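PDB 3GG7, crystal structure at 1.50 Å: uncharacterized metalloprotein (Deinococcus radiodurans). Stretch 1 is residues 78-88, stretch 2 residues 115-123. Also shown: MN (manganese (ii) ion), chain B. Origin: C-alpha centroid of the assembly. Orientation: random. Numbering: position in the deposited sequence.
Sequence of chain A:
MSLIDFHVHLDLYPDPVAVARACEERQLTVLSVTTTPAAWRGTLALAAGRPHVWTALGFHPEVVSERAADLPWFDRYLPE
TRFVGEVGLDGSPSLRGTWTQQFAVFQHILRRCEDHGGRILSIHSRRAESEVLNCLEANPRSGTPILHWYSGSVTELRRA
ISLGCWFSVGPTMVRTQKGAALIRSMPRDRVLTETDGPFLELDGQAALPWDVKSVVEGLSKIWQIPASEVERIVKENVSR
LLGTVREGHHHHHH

Stretch 1 (78-88) LPETRFVGEVG
Stretch 2, residues 115-123: DHGGRILSI

How do the two backbones lie against each other? The strand that begins at F83 runs parallel to strand 119-123, their directions 22° apart, with F83 opposite I120 and V84 opposite L121, CA atoms 4.9 and 4.8 Å apart. The bonds form the usual parallel ladder: I120 N to R82 O, 3.1 Å; V84 N to I120 O, 2.8 Å; S122 N to V84 O, 2.8 Å. A cis peptide then precedes E86, where the chain turns a corner, and the register slips by one residue in a beta bulge. V87 therefore pairs with I123, CA to CA 5.1 Å, and V87 N reaches S122 O through a weak bond of 3.3 Å.

Which side chains meet on the sheet? F83 and I120 share one face; with F83 at chi1 -51° (m), chi2 -78° and I120 at m, t, F83 CE1 comes to 3.8 Å from I120 CD1. V84, L121, V87 and I123 lie on the other face. V84 is t and L121 is m, t, bringing V84 CB to 3.9 Å from L121 CD2; V87 (m) and I123 (m, t) meet at 4.1 Å, V87 CG2 to I123 CG1. At G85 (phi/psi 165/156) there is no side chain, and an ideal CB would sit 2.9 Å from S122 CB, a clash.

Why does R119 fold as it does? Its chi angles of -65°, -68°, -174° and -86° carry the guanidinium to backbone oxygens of both stretches. R119 NH2 donates to L78 O at 3.0 Å, nearly straight at 170°, with that oxygen near the guanidinium plane; R119 NE makes a weak, bent bond to T81 O at 2.8 Å. R119 NH1 donates to H116 O at 2.8 Å and G118 O at 2.9 Å, tying the charged group to its own loop. The aliphatic part also packs, R119 CG lying 3.8 Å from V84 CG2.

What closes the end before the strands? L78, in the 3-10 segment 78-80, adopts t, p and sets its CG over one face of the H116 ring, 4.2 Å from the centroid, a CH-pi contact. H116, just past a helix, has chi1 -73° (m) and chi2 -98°; its CD2 approaches L78 CD2 to 3.4 Å. T81 (chi1 t) accepts from F83 N at its OG1, 3.0 Å.

Where does E86 point? Its CB leaves sideways, and an extended chain (t, t, chi3 4°) takes E86 OE1 to manganese at 2.1 Å; water 1 donates to E86 OE2 at 3.0 Å.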

ATOM      1  N   LEU A  78      11.317   1.719 -13.241  1.00 20.70           N
ATOM      2  CA  LEU A  78      10.060   1.007 -13.415  1.00 21.78           C
ATOM      3  C   LEU A  78      10.191  -0.399 -14.012  1.00 20.77           C
ATOM      4  O   LEU A  78       9.494  -1.294 -13.583  1.00 21.81           O
ATOM      5  CB  LEU A  78       9.075   1.874 -14.193  1.00 22.23           C
ATOM      6  CG  LEU A  78       7.575   1.600 -14.157  1.00 25.64           C
ATOM      7  CD1 LEU A  78       7.055   1.321 -12.739  1.00 24.39           C
ATOM      8  CD2 LEU A  78       6.897   2.787 -14.818  1.00 25.27           C
ATOM      9  N   PRO A  79      11.129  -0.621 -14.955  1.00 21.31           N
ATOM     10  CA  PRO A  79      11.271  -1.985 -15.495  1.00 21.79           C
ATOM     11  C   PRO A  79      11.725  -3.045 -14.488  1.00 22.21           C
ATOM     12  O   PRO A  79      11.591  -4.261 -14.742  1.00 24.08           O
ATOM     13  CB  PRO A  79      12.332  -1.809 -16.582  1.00 21.36           C
ATOM     14  CG  PRO A  79      12.206  -0.410 -16.997  1.00 22.34           C
ATOM     15  CD  PRO A  79      11.943   0.340 -15.705  1.00 21.30           C
ATOM     16  N   GLU A  80      12.246  -2.615 -13.345  1.00 21.11           N
ATOM     17  CA  GLU A  80      12.773  -3.537 -12.342  1.00 21.21           C
ATOM     18  C   GLU A  80      11.777  -4.086 -11.324  1.00 20.56           C
ATOM     19  O   GLU A  80      12.156  -4.860 -10.439  1.00 20.34           O
ATOM     20  CB  GLU A  80      13.918  -2.866 -11.593  1.00 20.90           C
ATOM     21  CG  GLU A  80      15.057  -2.499 -12.524  1.00 21.83           C
ATOM     22  CD  GLU A  80      16.206  -1.834 -11.824  1.00 23.87           C
ATOM     23  OE1 GLU A  80      16.477  -2.168 -10.637  1.00 23.30           O
ATOM     24  OE2 GLU A  80      16.838  -0.957 -12.457  1.00 24.71           O
ATOM     25  N   THR A  81      10.516  -3.690 -11.411  1.00 19.99           N
ATOM     26  CA  THR A  81       9.552  -4.136 -10.412  1.00 20.29           C
ATOM     27  C   THR A  81       8.150  -4.208 -10.959  1.00 20.89           C
ATOM     28  O   THR A  81       7.780  -3.416 -11.828  1.00 21.16           O
ATOM     29  CB  THR A  81       9.579  -3.245  -9.120  1.00 21.40           C
ATOM     30  OG1 THR A  81       8.667  -3.791  -8.156  1.00 20.16           O
ATOM     31  CG2 THR A  81       9.214  -1.804  -9.426  1.00 21.44           C
ATOM     32  N   ARG A  82       7.370  -5.123 -10.394  1.00 20.54           N
ATOM     33  CA  ARG A  82       5.945  -5.212 -10.709  1.00 20.79           C
ATOM     34  C   ARG A  82       5.094  -4.387  -9.750  1.00 19.82           C
ATOM     35  O   ARG A  82       3.876  -4.287  -9.937  1.00 19.46           O
ATOM     36  CB  ARG A  82       5.490  -6.674 -10.776  1.00 22.19           C
ATOM     37  CG  ARG A  82       5.368  -7.431  -9.514  1.00 22.56           C
ATOM     38  CD  ARG A  82       5.165  -8.978  -9.756  1.00 25.43           C
ATOM     39  NE  ARG A  82       6.264  -9.651 -10.472  1.00 27.90           N
ATOM     40  CZ  ARG A  82       6.145 -10.408 -11.577  1.00 31.91           C
ATOM     41  NH1 ARG A  82       4.962 -10.641 -12.150  1.00 32.23           N
ATOM     42  NH2 ARG A  82       7.219 -10.940 -12.141  1.00 34.84           N
ATOM     43  N   PHE A  83       5.714  -3.778  -8.722  1.00 19.24           N
ATOM     44  CA  PHE A  83       4.984  -3.101  -7.659  1.00 18.39           C
ATOM     45  C   PHE A  83       5.370  -1.638  -7.593  1.00 18.08           C
ATOM     46  O   PHE A  83       6.568  -1.300  -7.585  1.00 17.56           O
ATOM     47  CB  PHE A  83       5.264  -3.716  -6.288  1.00 18.85           C
ATOM     48  CG  PHE A  83       5.077  -5.218  -6.233  1.00 18.47           C
ATOM     49  CD1 PHE A  83       3.799  -5.776  -6.145  1.00 21.28           C
ATOM     50  CD2 PHE A  83       6.175  -6.060  -6.220  1.00 20.58           C
ATOM     51  CE1 PHE A  83       3.659  -7.158  -6.080  1.00 20.62           C
ATOM     52  CE2 PHE A  83       6.031  -7.428  -6.161  1.00 20.79           C
ATOM     53  CZ  PHE A  83       4.744  -7.967  -6.067  1.00 21.52           C
ATOM     54  N   VAL A  84       4.355  -0.781  -7.540  1.00 17.14           N
ATOM     55  CA  VAL A  84       4.515   0.677  -7.434  1.00 17.45           C
ATOM     56  C   VAL A  84       3.864   1.135  -6.137  1.00 18.22           C
ATOM     57  O   VAL A  84       2.703   0.830  -5.880  1.00 19.85           O
ATOM     58  CB  VAL A  84       3.916   1.408  -8.666  1.00 17.84           C
ATOM     59  CG1 VAL A  84       3.726   2.917  -8.417  1.00 20.42           C
ATOM     60  CG2 VAL A  84       4.866   1.137  -9.858  1.00 17.71           C
ATOM     61  N   GLY A  85       4.606   1.843  -5.287  1.00 17.80           N
ATOM     62  CA  GLY A  85       4.068   2.401  -4.049  1.00 17.79           C
ATOM     63  C   GLY A  85       5.224   2.807  -3.152  1.00 17.20           C
ATOM     64  O   GLY A  85       6.328   2.278  -3.299  1.00 16.87           O
ATOM     65  N   GLU A  86       5.006   3.748  -2.222  1.00 17.31           N
ATOM     66  CA  GLU A  86       3.718   4.391  -1.988  1.00 16.98           C
ATOM     67  C   GLU A  86       3.549   5.573  -2.938  1.00 16.91           C
ATOM     68  O   GLU A  86       4.457   6.396  -3.105  1.00 17.77           O
ATOM     69  CB  GLU A  86       3.690   4.885  -0.538  1.00 17.58           C
ATOM     70  CG  GLU A  86       2.378   5.532  -0.133  1.00 17.69           C
ATOM     71  CD  GLU A  86       2.151   5.559   1.355  1.00 20.18           C
ATOM     72  OE1 GLU A  86       3.058   5.131   2.123  1.00 18.58           O
ATOM     73  OE2 GLU A  86       1.054   5.999   1.754  1.00 19.86           O
ATOM     74  N   VAL A  87       2.362   5.661  -3.562  1.00 17.32           N
ATOM     75  CA  VAL A  87       2.031   6.742  -4.508  1.00 17.84           C
ATOM     76  C   VAL A  87       0.633   7.232  -4.178  1.00 18.16           C
ATOM     77  O   VAL A  87      -0.103   6.526  -3.485  1.00 19.66           O
ATOM     78  CB  VAL A  87       2.095   6.304  -5.966  1.00 17.54           C
ATOM     79  CG1 VAL A  87       3.533   5.902  -6.374  1.00 18.84           C
ATOM     80  CG2 VAL A  87       1.126   5.140  -6.241  1.00 19.09           C
ATOM     81  N   GLY A  88       0.260   8.427  -4.627  1.00 18.78           N
ATOM     82  CA  GLY A  88      -1.145   8.856  -4.474  1.00 18.17           C
ATOM     83  C   GLY A  88      -1.295  10.327  -4.187  1.00 18.55           C
ATOM     84  O   GLY A  88      -0.493  11.132  -4.649  1.00 20.05           O
ATOM     85  N   ASP A 115       2.348   2.814 -19.671  1.00 29.08           N
ATOM     86  CA  ASP A 115       3.327   2.687 -20.751  1.00 29.84           C
ATOM     87  C   ASP A 115       4.183   1.425 -20.607  1.00 29.82           C
ATOM     88  O   ASP A 115       4.664   0.880 -21.598  1.00 30.35           O
ATOM     89  CB  ASP A 115       4.258   3.906 -20.794  1.00 30.45           C
ATOM     90  CG  ASP A 115       3.601   5.147 -21.335  1.00 34.32           C
ATOM     91  OD1 ASP A 115       2.553   5.044 -21.999  1.00 38.54           O
ATOM     92  OD2 ASP A 115       4.158   6.247 -21.093  1.00 40.81           O
ATOM     93  N   HIS A 116       4.382   0.963 -19.369  1.00 28.39           N
ATOM     94  CA  HIS A 116       5.193  -0.209 -19.081  1.00 28.06           C
ATOM     95  C   HIS A 116       4.346  -1.463 -18.868  1.00 27.98           C
ATOM     96  O   HIS A 116       4.838  -2.475 -18.368  1.00 28.50           O
ATOM     97  CB  HIS A 116       6.102   0.057 -17.860  1.00 27.15           C
ATOM     98  CG  HIS A 116       7.239   0.985 -18.139  1.00 28.79           C
ATOM     99  ND1 HIS A 116       8.511   0.531 -18.420  1.00 30.10           N
ATOM    100  CD2 HIS A 116       7.309   2.337 -18.159  1.00 27.88           C
ATOM    101  CE1 HIS A 116       9.312   1.563 -18.606  1.00 29.68           C
ATOM    102  NE2 HIS A 116       8.610   2.671 -18.447  1.00 29.77           N
ATOM    103  N   GLY A 117       3.071  -1.390 -19.248  1.00 28.01           N
ATOM    104  CA  GLY A 117       2.187  -2.557 -19.273  1.00 27.57           C
ATOM    105  C   GLY A 117       1.386  -2.813 -18.007  1.00 27.15           C
ATOM    106  O   GLY A 117       0.800  -3.883 -17.828  1.00 28.42           O
ATOM    107  N   GLY A 118       1.336  -1.816 -17.130  1.00 25.53           N
ATOM    108  CA  GLY A 118       0.530  -1.901 -15.913  1.00 24.75           C
ATOM    109  C   GLY A 118       1.344  -2.408 -14.734  1.00 23.49           C
ATOM    110  O   GLY A 118       2.277  -3.186 -14.897  1.00 23.23           O
ATOM    111  N   ARG A 119       0.985  -1.939 -13.545  1.00 22.71           N
ATOM    112  CA  ARG A 119       1.639  -2.362 -12.297  1.00 21.50           C
ATOM    113  C   ARG A 119       0.604  -2.560 -11.194  1.00 21.78           C
ATOM    114  O   ARG A 119      -0.541  -2.076 -11.290  1.00 22.47           O
ATOM    115  CB  ARG A 119       2.658  -1.288 -11.838  1.00 21.39           C
ATOM    116  CG  ARG A 119       3.850  -1.081 -12.767  1.00 20.62           C
ATOM    117  CD  ARG A 119       4.739  -2.307 -12.756  1.00 20.60           C
ATOM    118  NE  ARG A 119       5.978  -2.172 -13.504  1.00 21.48           N
ATOM    119  CZ  ARG A 119       6.110  -2.408 -14.808  1.00 22.73           C
ATOM    120  NH1 ARG A 119       5.049  -2.682 -15.566  1.00 23.80           N
ATOM    121  NH2 ARG A 119       7.297  -2.296 -15.384  1.00 22.90           N
ATOM    122  N   ILE A 120       1.013  -3.253 -10.143  1.00 19.91           N
ATOM    123  CA  ILE A 120       0.248  -3.378  -8.914  1.00 20.02           C
ATOM    124  C   ILE A 120       0.611  -2.145  -8.083  1.00 19.97           C
ATOM    125  O   ILE A 120       1.789  -1.911  -7.803  1.00 19.91           O
ATOM    126  CB  ILE A 120       0.599  -4.673  -8.177  1.00 20.30           C
ATOM    127  CG1 ILE A 120       0.124  -5.894  -8.980  1.00 22.28           C
ATOM    128  CG2 ILE A 120       0.017  -4.658  -6.769  1.00 20.86           C
ATOM    129  CD1 ILE A 120       0.771  -7.206  -8.511  1.00 24.14           C
ATOM    130  N   LEU A 121      -0.386  -1.340  -7.725  1.00 20.08           N
ATOM    131  CA  LEU A 121      -0.173  -0.025  -7.108  1.00 20.77           C
ATOM    132  C   LEU A 121      -0.646  -0.067  -5.658  1.00 19.49           C
ATOM    133  O   LEU A 121      -1.771  -0.518  -5.377  1.00 20.62           O
ATOM    134  CB  LEU A 121      -0.991   1.040  -7.842  1.00 21.61           C
ATOM    135  CG  LEU A 121      -1.046   0.911  -9.361  1.00 25.88           C
ATOM    136  CD1 LEU A 121      -2.081   1.877  -9.892  1.00 27.43           C
ATOM    137  CD2 LEU A 121       0.299   1.158  -9.962  1.00 27.46           C
ATOM    138  N   SER A 122       0.177   0.432  -4.734  1.00 19.04           N
ATOM    139  CA  SER A 122      -0.224   0.618  -3.336  1.00 18.58           C
ATOM    140  C   SER A 122      -0.367   2.118  -3.107  1.00 18.88           C
ATOM    141  O   SER A 122       0.626   2.880  -3.107  1.00 19.11           O
ATOM    142  CB  SER A 122       0.779  -0.015  -2.383  1.00 18.52           C
ATOM    143  OG  SER A 122       0.315   0.086  -1.066  1.00 17.95           O
ATOM    144  N   ILE A 123      -1.610   2.561  -2.941  1.00 18.89           N
ATOM    145  CA  ILE A 123      -1.984   3.953  -3.114  1.00 18.53           C
ATOM    146  C   ILE A 123      -2.471   4.616  -1.812  1.00 19.04           C
ATOM    147  O   ILE A 123      -3.310   4.066  -1.101  1.00 20.20           O
ATOM    148  CB  ILE A 123      -3.089   4.058  -4.201  1.00 19.29           C
ATOM    149  CG1 ILE A 123      -2.563   3.559  -5.532  1.00 19.52           C
ATOM    150  CG2 ILE A 123      -3.622   5.509  -4.338  1.00 19.32           C
ATOM    151  CD1 ILE A 123      -3.684   3.330  -6.566  1.00 24.30           C
TER
HETATM  152 MN    MN B 253       2.780   4.064   3.927  1.00 16.50          MN
HETATM  153  O   HOH W   1       1.492   5.432   4.714  1.00 22.24           O